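Local coordinates for protein mandalate racemase/muconate lactonizing enzyme (Unidentified, PDB 4E4U) that probably catalyses an enolase-superfamily reaction that begins with proton abstraction alpha to a carboxylate, as in mandelate racemase and muconate lactonizing enzymes, on an unidentified substrate, at residues D143-A149 / L189-V194; F160-F165 / K201-L205; H177-L181 / R219-R223; S277-N282 / A304-L310. One frame throughout, in Å; residues are numbered along the deposited sequence.

Contact 1 (D143-A149 / L189-V194); sequences DDPDLAA and LFCRRV
Phe190 is the apolar centre where two neighbouring outer helices of the enolase-type barrel domain meet, 145-158 at its N-terminal end and 181-198 midway along. With chi1 at -96°, between wells, and chi2 near 73°, the ring lies under the first helical turn: Pro145 CA sits 3.7 Å from the Phe190 ring centroid and 12° off its normal, a CH-pi contact, while Ala148 CB approaches Phe190 CE2 at 3.6 Å. The short helical segments run in similar directions, 36° apart (signed crossing angle -36°), with axes 8.4 Å apart; CA-CA distances are 4.9 Å for Pro145-Phe190 and 4.3 Å for Ala149-Val194. At Ala149 the helices come this close because the side chain is only a methyl, Ala149 CB lying 3.4 Å from Arg193 O. Farther out, Pro145 CG meets Leu189 CD2 at 3.9 Å. Inward, Phe190 and Val194 continue onto Phe165 of strand 162-165. Asp143 O reaches the ring edge, 3.4 Å from Phe190 CE1. Asp144, chi1 t, is the N-cap, its OD1 accepting from Asp146 N (2.9 Å) and Leu147 N (3.2 Å). At the polar edge Arg193, chi1 and chi2 both m, folds back along Pro145 to form a salt bridge, Arg193 NH1 to Asp146 OD1 at 2.7 Å.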
# COMPACT_ATOMS: atom_id res chain seq x y z
N ASP A 143 -14.71 26.66 -32.22
CA ASP A 143 -16.03 26.32 -31.71
C ASP A 143 -16.82 25.40 -32.65
O ASP A 143 -17.70 24.66 -32.21
CB ASP A 143 -16.81 27.61 -31.44
CG ASP A 143 -18.27 27.36 -31.11
OD1 ASP A 143 -18.55 26.87 -29.99
OD2 ASP A 143 -19.13 27.66 -31.96
N ASP A 144 -16.48 25.44 -33.94
CA ASP A 144 -17.24 24.74 -34.97
C ASP A 144 -16.63 23.37 -35.25
O ASP A 144 -15.53 23.28 -35.79
CB ASP A 144 -17.24 25.59 -36.24
CG ASP A 144 -18.21 25.08 -37.30
OD1 ASP A 144 -18.39 23.86 -37.42
OD2 ASP A 144 -18.77 25.93 -38.02
N PRO A 145 -17.35 22.29 -34.92
CA PRO A 145 -16.80 20.94 -35.11
C PRO A 145 -16.63 20.55 -36.57
O PRO A 145 -15.76 19.76 -36.90
CB PRO A 145 -17.84 20.03 -34.45
CG PRO A 145 -19.10 20.81 -34.47
CD PRO A 145 -18.70 22.25 -34.31
N ASP A 146 -17.47 21.10 -37.45
CA ASP A 146 -17.38 20.78 -38.86
C ASP A 146 -16.18 21.47 -39.53
O ASP A 146 -15.52 20.88 -40.38
CB ASP A 146 -18.70 21.12 -39.57
CG ASP A 146 -19.84 20.24 -39.09
OD1 ASP A 146 -19.65 19.01 -39.00
OD2 ASP A 146 -20.93 20.79 -38.79
N LEU A 147 -15.89 22.71 -39.12
CA LEU A 147 -14.68 23.39 -39.58
C LEU A 147 -13.45 22.63 -39.10
O LEU A 147 -12.47 22.50 -39.84
CB LEU A 147 -14.62 24.83 -39.08
CG LEU A 147 -15.44 25.89 -39.81
CD1 LEU A 147 -15.22 27.23 -39.14
CD2 LEU A 147 -15.06 25.95 -41.28
N ALA A 148 -13.48 22.16 -37.85
CA ALA A 148 -12.39 21.37 -37.31
C ALA A 148 -12.20 20.10 -38.15
O ALA A 148 -11.08 19.74 -38.51
CB ALA A 148 -12.64 21.02 -35.85
N ALA A 149 -13.30 19.42 -38.45
CA ALA A 149 -13.25 18.18 -39.22
C ALA A 149 -12.66 18.42 -40.61
O ALA A 149 -11.83 17.64 -41.08
CB ALA A 149 -14.63 17.55 -39.32
N LEU A 189 -18.90 15.65 -29.71
CA LEU A 189 -19.24 15.96 -31.10
C LEU A 189 -18.01 16.29 -31.94
O LEU A 189 -17.92 15.88 -33.10
CB LEU A 189 -20.25 17.11 -31.17
CG LEU A 189 -20.76 17.43 -32.58
CD1 LEU A 189 -21.42 16.20 -33.20
CD2 LEU A 189 -21.73 18.59 -32.54
N PHE A 190 -17.06 17.03 -31.37
CA PHE A 190 -15.80 17.29 -32.06
C PHE A 190 -15.10 15.98 -32.39
O PHE A 190 -14.64 15.78 -33.52
CB PHE A 190 -14.87 18.17 -31.22
CG PHE A 190 -14.95 19.63 -31.55
CD1 PHE A 190 -16.05 20.39 -31.17
CD2 PHE A 190 -13.91 20.25 -32.22
CE1 PHE A 190 -16.12 21.74 -31.47
CE2 PHE A 190 -13.97 21.60 -32.52
CZ PHE A 190 -15.07 22.35 -32.15
N CYS A 191 -15.01 15.08 -31.42
CA CYS A 191 -14.37 13.79 -31.67
C CYS A 191 -15.10 13.01 -32.75
O CYS A 191 -14.47 12.42 -33.63
CB CYS A 191 -14.23 12.97 -30.39
SG CYS A 191 -13.02 13.63 -29.25
N ARG A 192 -16.43 13.02 -32.70
CA ARG A 192 -17.22 12.29 -33.67
C ARG A 192 -16.97 12.81 -35.08
O ARG A 192 -16.72 12.03 -36.01
CB ARG A 192 -18.71 12.40 -33.33
CG ARG A 192 -19.59 11.61 -34.27
CD ARG A 192 -21.06 11.75 -33.89
NE ARG A 192 -21.92 11.01 -34.81
CZ ARG A 192 -22.41 9.79 -34.56
NH1 ARG A 192 -22.12 9.19 -33.41
NH2 ARG A 192 -23.18 9.19 -35.45
N ARG A 193 -17.04 14.13 -35.24
CA ARG A 193 -16.88 14.74 -36.56
C ARG A 193 -15.46 14.62 -37.10
O ARG A 193 -15.27 14.35 -38.28
CB ARG A 193 -17.32 16.21 -36.53
CG ARG A 193 -18.80 16.41 -36.23
CD ARG A 193 -19.69 15.92 -37.36
NE ARG A 193 -21.10 15.89 -36.95
CZ ARG A 193 -21.87 16.96 -36.82
NH1 ARG A 193 -21.39 18.18 -37.06
NH2 ARG A 193 -23.14 16.83 -36.45
N VAL A 194 -14.47 14.82 -36.24
CA VAL A 194 -13.08 14.69 -36.67
C VAL A 194 -12.77 13.23 -37.02
O VAL A 194 -12.15 12.96 -38.05
CB VAL A 194 -12.06 15.26 -35.65
CG1 VAL A 194 -10.64 15.02 -36.13
CG2 VAL A 194 -12.30 16.76 -35.45

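Contact 2 (F160-F165 / K201-L205); sequences FTAVKF and KADLL
This is a buried parallel strand pair in the barrel of the enolase C-terminal domain, where strands 162-165 and 203-206 are joined through helix 181-198 in a beta-alpha-beta unit. The short strand axes approach to 4.8 Å with a signed crossing angle of -26°. Bridges pair Ala162 with Asp203, Val163 with Leu204 and Lys164 with Leu205, at CA-CA distances of 4.4, 5.6 and 4.5 Å. The hydrogen-bond ladder runs from Asp203 N to Thr161 O (2.9 Å), Val163 N to Asp203 O (3.0 Å) and Leu205 N to Val163 O (2.9 Å), then a weak bond from Phe165 N to Leu205 O (3.3 Å). Two of these oxygens also take CA-H...O contacts: Ala162 CA to Asp203 O and Lys164 CA to Leu205 O, both 3.3 Å. Ala162, Lys164, Asp203 and Leu205 share one face; there Leu205, chi1 m and chi2 t, brings CD1 to 3.9 Å from Ala162 CB. Val163 and Leu204 lie on the other, against Val194 of helix 181-198. Phe165, chi1 p, sets CE1 4.2 Å from Leu204 CD2. Lys164 NZ forms a salt bridge with Glu233 and a hydrogen bond with Tyr128. Asp203 forms salt bridges with Arg126 and with Arg219 of a second subunit. Thus the backbone polar groups pair within the sheet, while the buried charges of Lys164 and Asp203 are compensated by partners beyond these two strands, one of them across a subunit interface.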
# COMPACT_ATOMS: atom_id res chain seq x y z
N PHE A 160 -0.20 14.35 -42.31
CA PHE A 160 -0.27 14.21 -40.86
C PHE A 160 -0.99 12.94 -40.44
O PHE A 160 -2.00 12.55 -41.04
CB PHE A 160 -0.99 15.40 -40.22
CG PHE A 160 -0.13 16.62 -40.01
CD1 PHE A 160 0.85 16.63 -39.02
CD2 PHE A 160 -0.30 17.75 -40.79
CE1 PHE A 160 1.63 17.75 -38.81
CE2 PHE A 160 0.49 18.88 -40.59
CZ PHE A 160 1.45 18.87 -39.59
N THR A 161 -0.45 12.30 -39.41
CA THR A 161 -1.01 11.06 -38.86
C THR A 161 -1.63 11.26 -37.47
O THR A 161 -1.98 10.29 -36.80
CB THR A 161 0.05 9.95 -38.77
OG1 THR A 161 1.10 10.38 -37.88
CG2 THR A 161 0.64 9.67 -40.14
N ALA A 162 -1.75 12.51 -37.04
CA ALA A 162 -2.40 12.85 -35.78
C ALA A 162 -2.75 14.33 -35.80
O ALA A 162 -2.04 15.13 -36.41
CB ALA A 162 -1.48 12.54 -34.59
N VAL A 163 -3.86 14.68 -35.15
CA VAL A 163 -4.29 16.08 -35.08
C VAL A 163 -4.79 16.36 -33.66
O VAL A 163 -5.32 15.46 -33.00
CB VAL A 163 -5.40 16.41 -36.11
CG1 VAL A 163 -4.86 16.30 -37.54
CG2 VAL A 163 -6.63 15.52 -35.91
N LYS A 164 -4.61 17.59 -33.20
CA LYS A 164 -4.99 17.97 -31.84
C LYS A 164 -6.00 19.11 -31.83
O LYS A 164 -5.97 19.99 -32.69
CB LYS A 164 -3.75 18.34 -31.02
CG LYS A 164 -4.02 18.51 -29.53
CD LYS A 164 -2.75 18.33 -28.70
CE LYS A 164 -2.01 19.64 -28.52
NZ LYS A 164 -0.82 19.51 -27.63
N PHE A 165 -6.89 19.11 -30.84
CA PHE A 165 -7.93 20.14 -30.71
C PHE A 165 -8.40 20.17 -29.26
O PHE A 165 -8.31 19.16 -28.56
CB PHE A 165 -9.10 19.90 -31.68
CG PHE A 165 -9.61 18.49 -31.65
CD1 PHE A 165 -9.00 17.50 -32.41
CD2 PHE A 165 -10.70 18.14 -30.86
CE1 PHE A 165 -9.45 16.18 -32.36
CE2 PHE A 165 -11.16 16.83 -30.81
CZ PHE A 165 -10.53 15.85 -31.56
N LYS A 201 -6.82 7.15 -40.51
CA LYS A 201 -5.60 7.74 -41.07
C LYS A 201 -4.88 8.65 -40.09
O LYS A 201 -3.69 8.92 -40.26
CB LYS A 201 -5.91 8.50 -42.36
CG LYS A 201 -6.41 7.59 -43.46
CD LYS A 201 -5.44 6.45 -43.72
CE LYS A 201 -5.81 5.66 -44.98
NZ LYS A 201 -4.81 4.61 -45.29
N ALA A 202 -5.57 9.11 -39.05
CA ALA A 202 -4.95 9.99 -38.07
C ALA A 202 -5.51 9.74 -36.68
O ALA A 202 -6.73 9.57 -36.51
CB ALA A 202 -5.13 11.45 -38.46
N ASP A 203 -4.63 9.71 -35.70
CA ASP A 203 -5.06 9.69 -34.32
C ASP A 203 -5.66 11.02 -33.88
O ASP A 203 -5.28 12.09 -34.39
CB ASP A 203 -3.88 9.35 -33.40
CG ASP A 203 -3.62 7.85 -33.33
OD1 ASP A 203 -4.49 7.11 -32.83
OD2 ASP A 203 -2.52 7.42 -33.75
N LEU A 204 -6.61 10.94 -32.95
CA LEU A 204 -7.14 12.12 -32.29
C LEU A 204 -6.35 12.38 -31.02
O LEU A 204 -6.16 11.48 -30.20
CB LEU A 204 -8.60 11.89 -31.88
CG LEU A 204 -9.59 11.41 -32.94
CD1 LEU A 204 -10.98 11.28 -32.34
CD2 LEU A 204 -9.61 12.36 -34.10
N LEU A 205 -5.90 13.62 -30.86
CA LEU A 205 -5.22 14.05 -29.65
C LEU A 205 -6.14 15.04 -28.96
O LEU A 205 -6.41 16.12 -29.49
CB LEU A 205 -3.88 14.71 -29.99
CG LEU A 205 -2.98 13.90 -30.91
CD1 LEU A 205 -1.75 14.69 -31.29
CD2 LEU A 205 -2.60 12.59 -30.26

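Contact 3 (H177-L181 / R219-R223); sequences HQLSL and RLAKR
Arg219 begins the walk along one turn of helix 214-224, facing the irregular loop 177-180 and Leu181, first residue of helix 181-198. Its CB points toward the loop, and with chi1 m, chi2 t and chi3 p the guanidinium meets Gln178, where Arg219 NH1 donates to Gln178 OE1 at 3.0 Å. Gln178 presents this oxygen through chi1 t and chi2 p. A water bridges the same group to the loop backbone, accepting from Arg219 NH1 at 2.9 Å and donating to Leu179 O at 2.7 Å. Leu181 CD2 lies near the guanidinium plane, 3.5 Å from Arg219 NH2. Arg219 also forms salt bridges with Asp228 and Asp203 of a neighbouring subunit. Leu220, chi1 t and chi2 p, supplies the apolar contact: its CD2 is 4.1 Å from Leu179 CD1, the CA atoms of these two leucines being 8.3 Å apart. Here the outer helix of one beta-alpha unit of the barrel domain packs against the loop leading from strand 162-165 into helix 181-198. Ser180 is the N-cap of that helix, chi1 p, its OG accepting from Val183 N. One turn beyond Arg219, Arg223 extends with chi1 m and both chi2 and chi3 t, placing NH2 3.6 Å from Leu181 CD2. Arg223 NH1 forms salt bridges with Asp185 and Glu188 of helix 181-198, and Arg223 NH2 with Asp228 of the neighbouring subunit.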
# COMPACT_ATOMS: atom_id res chain seq x y z
N HIS A 177 -12.53 23.00 -12.83
CA HIS A 177 -13.97 23.15 -12.64
C HIS A 177 -14.70 21.94 -13.24
O HIS A 177 -14.07 21.01 -13.74
CB HIS A 177 -14.47 24.48 -13.22
CG HIS A 177 -14.12 24.68 -14.66
ND1 HIS A 177 -13.12 25.53 -15.07
CD2 HIS A 177 -14.62 24.12 -15.78
CE1 HIS A 177 -13.03 25.50 -16.39
NE2 HIS A 177 -13.94 24.65 -16.84
N GLN A 178 -16.02 21.96 -13.18
CA GLN A 178 -16.83 20.82 -13.62
C GLN A 178 -17.54 21.20 -14.92
O GLN A 178 -18.44 22.04 -14.91
CB GLN A 178 -17.83 20.44 -12.52
CG GLN A 178 -18.70 19.23 -12.83
CD GLN A 178 -18.06 17.87 -12.53
OE1 GLN A 178 -18.25 16.92 -13.29
NE2 GLN A 178 -17.34 17.77 -11.41
N LEU A 179 -17.13 20.60 -16.04
CA LEU A 179 -17.69 20.96 -17.34
C LEU A 179 -19.20 20.72 -17.39
O LEU A 179 -19.70 19.72 -16.89
CB LEU A 179 -17.05 20.14 -18.46
CG LEU A 179 -15.54 20.25 -18.62
CD1 LEU A 179 -15.09 19.40 -19.80
CD2 LEU A 179 -15.11 21.70 -18.81
N SER A 180 -19.91 21.65 -18.02
CA SER A 180 -21.35 21.51 -18.20
C SER A 180 -21.67 20.40 -19.19
O SER A 180 -20.82 19.99 -19.98
CB SER A 180 -21.93 22.81 -18.75
OG SER A 180 -21.56 22.96 -20.11
N LEU A 181 -22.92 19.93 -19.17
CA LEU A 181 -23.37 18.95 -20.14
C LEU A 181 -23.22 19.44 -21.58
O LEU A 181 -22.85 18.67 -22.46
CB LEU A 181 -24.83 18.57 -19.89
CG LEU A 181 -25.06 17.76 -18.63
CD1 LEU A 181 -26.54 17.76 -18.29
CD2 LEU A 181 -24.54 16.33 -18.79
N ARG A 219 -15.73 11.94 -16.14
CA ARG A 219 -16.99 12.00 -16.90
C ARG A 219 -16.72 12.21 -18.38
O ARG A 219 -17.31 11.56 -19.24
CB ARG A 219 -17.91 13.09 -16.36
CG ARG A 219 -18.60 12.73 -15.05
CD ARG A 219 -19.46 13.88 -14.55
NE ARG A 219 -20.58 14.18 -15.44
CZ ARG A 219 -21.27 15.31 -15.41
NH1 ARG A 219 -20.95 16.27 -14.54
NH2 ARG A 219 -22.27 15.50 -16.25
N LEU A 220 -15.79 13.11 -18.69
CA LEU A 220 -15.45 13.40 -20.08
C LEU A 220 -14.79 12.20 -20.74
O LEU A 220 -15.14 11.82 -21.85
CB LEU A 220 -14.55 14.63 -20.17
CG LEU A 220 -14.05 14.97 -21.59
CD1 LEU A 220 -15.20 15.13 -22.58
CD2 LEU A 220 -13.17 16.23 -21.55
N ALA A 221 -13.83 11.59 -20.05
CA ALA A 221 -13.13 10.43 -20.61
C ALA A 221 -14.10 9.31 -21.01
O ALA A 221 -13.94 8.71 -22.07
CB ALA A 221 -12.09 9.91 -19.63
N LYS A 222 -15.11 9.04 -20.18
CA LYS A 222 -16.05 7.97 -20.51
C LYS A 222 -16.76 8.24 -21.83
O LYS A 222 -17.03 7.31 -22.58
CB LYS A 222 -17.05 7.72 -19.38
CG LYS A 222 -16.44 7.31 -18.04
CD LYS A 222 -15.13 6.53 -18.14
CE LYS A 222 -15.34 5.05 -18.34
NZ LYS A 222 -14.03 4.32 -18.26
N ARG A 223 -17.04 9.51 -22.11
CA ARG A 223 -17.67 9.90 -23.37
C ARG A 223 -16.75 9.79 -24.57
O ARG A 223 -17.20 9.53 -25.69
CB ARG A 223 -18.18 11.33 -23.27
CG ARG A 223 -19.39 11.50 -22.39
CD ARG A 223 -19.59 12.96 -22.10
NE ARG A 223 -20.81 13.29 -21.37
CZ ARG A 223 -21.87 13.87 -21.91
NH1 ARG A 223 -21.91 14.15 -23.20
NH2 ARG A 223 -22.91 14.17 -21.14
O HOH W 1 -21.71 18.93 -15.25

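Contact 4 (S277-N282 / A304-L310); sequences SILQLN and AQIAPHL
Adjacent parallel barrel strands 278-279 and 305-306, the two strands of a beta-alpha-beta unit around helix 289-301, pair here and stay together beyond their regular ends. The segments run 29° apart, with Ile278 bridged to Gln305 and Leu279 to Ile306 at CA-CA distances of 4.8 and 4.7 Å. Backbone donors and acceptors are satisfied in turn: Gln305 N to Ser277 O (3.0 Å), Leu279 N to Gln305 O (2.8 Å), Ala307 N to Leu279 O (2.9 Å) and, after the strands end, His309 N to Leu281 O (2.9 Å). Gln280 CA adds a CA-H...O contact to Ala307 O at 3.2 Å. Ser277 O also accepts from a water at 2.8 Å, which donates to Gln305 OE1 at 2.9 Å as well; that OE1 further accepts from Gln178 of a second subunit. Another water donates to Ala307 O at 2.9 Å and accepts a weak bond from Gln280 NE2 at 3.1 Å, the amide's stronger partner being Glu233. Apolar contact comes from Ile278 CG2 and Ala307 CB at 3.6 Å, while Leu279 and Ile306 point to the other face. Past the strands, Asn282 OD1 accepts from Ala284 N, and ND2 also bonds Asn312. With chi1 t for both Asn282 and His309, Asn282 ND2 lies near the imidazole plane and donates to His309 ND1 at 2.9 Å, with an N-H...N angle of 166°.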
# COMPACT_ATOMS: atom_id res chain seq x y z
N SER A 277 1.23 8.34 -19.08
CA SER A 277 2.05 7.39 -19.83
C SER A 277 2.73 8.04 -21.03
O SER A 277 3.50 7.39 -21.74
CB SER A 277 1.22 6.21 -20.30
OG SER A 277 0.15 6.65 -21.12
N ILE A 278 2.42 9.31 -21.27
CA ILE A 278 3.00 10.06 -22.37
C ILE A 278 3.44 11.40 -21.79
O ILE A 278 2.62 12.14 -21.25
CB ILE A 278 1.98 10.26 -23.51
CG1 ILE A 278 1.58 8.91 -24.11
CG2 ILE A 278 2.54 11.17 -24.60
CD1 ILE A 278 0.34 8.97 -25.00
N LEU A 279 4.74 11.68 -21.87
CA LEU A 279 5.31 12.87 -21.24
C LEU A 279 5.57 13.97 -22.25
O LEU A 279 6.36 13.79 -23.19
CB LEU A 279 6.62 12.54 -20.52
CG LEU A 279 6.56 11.45 -19.48
CD1 LEU A 279 7.88 11.39 -18.70
CD2 LEU A 279 5.41 11.66 -18.53
N GLN A 280 4.91 15.10 -22.04
CA GLN A 280 4.96 16.23 -22.96
C GLN A 280 5.89 17.32 -22.44
O GLN A 280 5.52 18.49 -22.34
CB GLN A 280 3.56 16.75 -23.19
CG GLN A 280 2.63 15.69 -23.75
CD GLN A 280 1.20 16.15 -23.85
OE1 GLN A 280 0.62 16.62 -22.88
NE2 GLN A 280 0.63 16.01 -25.04
N LEU A 281 7.12 16.93 -22.14
CA LEU A 281 8.12 17.90 -21.73
C LEU A 281 8.34 18.94 -22.83
O LEU A 281 8.26 18.63 -24.03
CB LEU A 281 9.43 17.17 -21.41
CG LEU A 281 10.12 16.41 -22.55
CD1 LEU A 281 11.08 17.29 -23.35
CD2 LEU A 281 10.85 15.19 -22.02
N ASN A 282 8.61 20.17 -22.42
CA ASN A 282 9.11 21.19 -23.33
C ASN A 282 10.57 21.40 -22.98
O ASN A 282 10.89 21.76 -21.83
CB ASN A 282 8.30 22.48 -23.21
CG ASN A 282 8.69 23.51 -24.25
OD1 ASN A 282 9.88 23.83 -24.40
ND2 ASN A 282 7.71 24.04 -24.97
N ALA A 304 6.92 4.36 -20.39
CA ALA A 304 6.21 5.53 -20.87
C ALA A 304 6.91 6.07 -22.11
O ALA A 304 8.07 5.72 -22.39
CB ALA A 304 6.11 6.60 -19.78
N GLN A 305 6.23 6.95 -22.84
CA GLN A 305 6.79 7.54 -24.05
C GLN A 305 6.93 9.04 -23.90
O GLN A 305 6.31 9.65 -23.02
CB GLN A 305 5.89 7.24 -25.24
CG GLN A 305 5.75 5.77 -25.56
CD GLN A 305 4.74 5.54 -26.65
OE1 GLN A 305 3.52 5.70 -26.45
NE2 GLN A 305 5.23 5.20 -27.85
N ILE A 306 7.77 9.65 -24.72
CA ILE A 306 7.83 11.11 -24.75
C ILE A 306 7.21 11.66 -26.02
O ILE A 306 7.32 11.08 -27.10
CB ILE A 306 9.25 11.69 -24.55
CG1 ILE A 306 10.12 11.47 -25.80
CG2 ILE A 306 9.90 11.12 -23.29
CD1 ILE A 306 11.38 12.30 -25.81
N ALA A 307 6.52 12.77 -25.86
CA ALA A 307 5.88 13.48 -26.96
C ALA A 307 6.08 14.96 -26.69
O ALA A 307 5.21 15.62 -26.12
CB ALA A 307 4.40 13.15 -27.03
N PRO A 308 7.25 15.50 -27.06
CA PRO A 308 7.58 16.85 -26.59
C PRO A 308 6.60 17.91 -27.06
O PRO A 308 6.11 17.90 -28.20
CB PRO A 308 8.98 17.10 -27.18
CG PRO A 308 9.55 15.73 -27.37
CD PRO A 308 8.38 14.87 -27.78
N HIS A 309 6.33 18.83 -26.15
CA HIS A 309 5.43 19.95 -26.38
C HIS A 309 6.16 21.05 -27.14
O HIS A 309 7.36 21.26 -26.96
CB HIS A 309 4.96 20.49 -25.03
CG HIS A 309 4.29 21.82 -25.10
ND1 HIS A 309 4.98 23.01 -24.95
CD2 HIS A 309 2.99 22.16 -25.27
CE1 HIS A 309 4.14 24.02 -25.05
NE2 HIS A 309 2.93 23.53 -25.24
N LEU A 310 5.42 21.78 -27.97
CA LEU A 310 5.97 22.92 -28.65
C LEU A 310 4.88 23.97 -28.89
O LEU A 310 3.93 23.72 -29.64
CB LEU A 310 6.62 22.48 -29.97
CG LEU A 310 7.87 23.22 -30.43
CD1 LEU A 310 7.55 24.68 -30.75
CD2 LEU A 310 8.98 23.12 -29.38
O HOH W 2 2.70 5.53 -23.72
O HOH W 3 2.79 16.93 -27.09

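From the N terminus, the chain reaches the start of helix 145-158, then strand 162-165, the loop 177-180, helix 181-198 and strand 203-206. Contact 1 closes the first loop when helix 181-198 comes back beside helix 145-158. Contact 2 opens inside that loop and closes after it, so the two cross, and they touch directly where Val194 CG1 meets Leu204 CD2 at 3.5 Å, joining outer helix to barrel strand. Contact 3 crosses both, closing on helix 214-224. Contact 4 follows in series, in the same curled sheet as contact 2, their centres about 16 Å apart. Contacts 2, 3 and 4 all also reach neighbouring subunits.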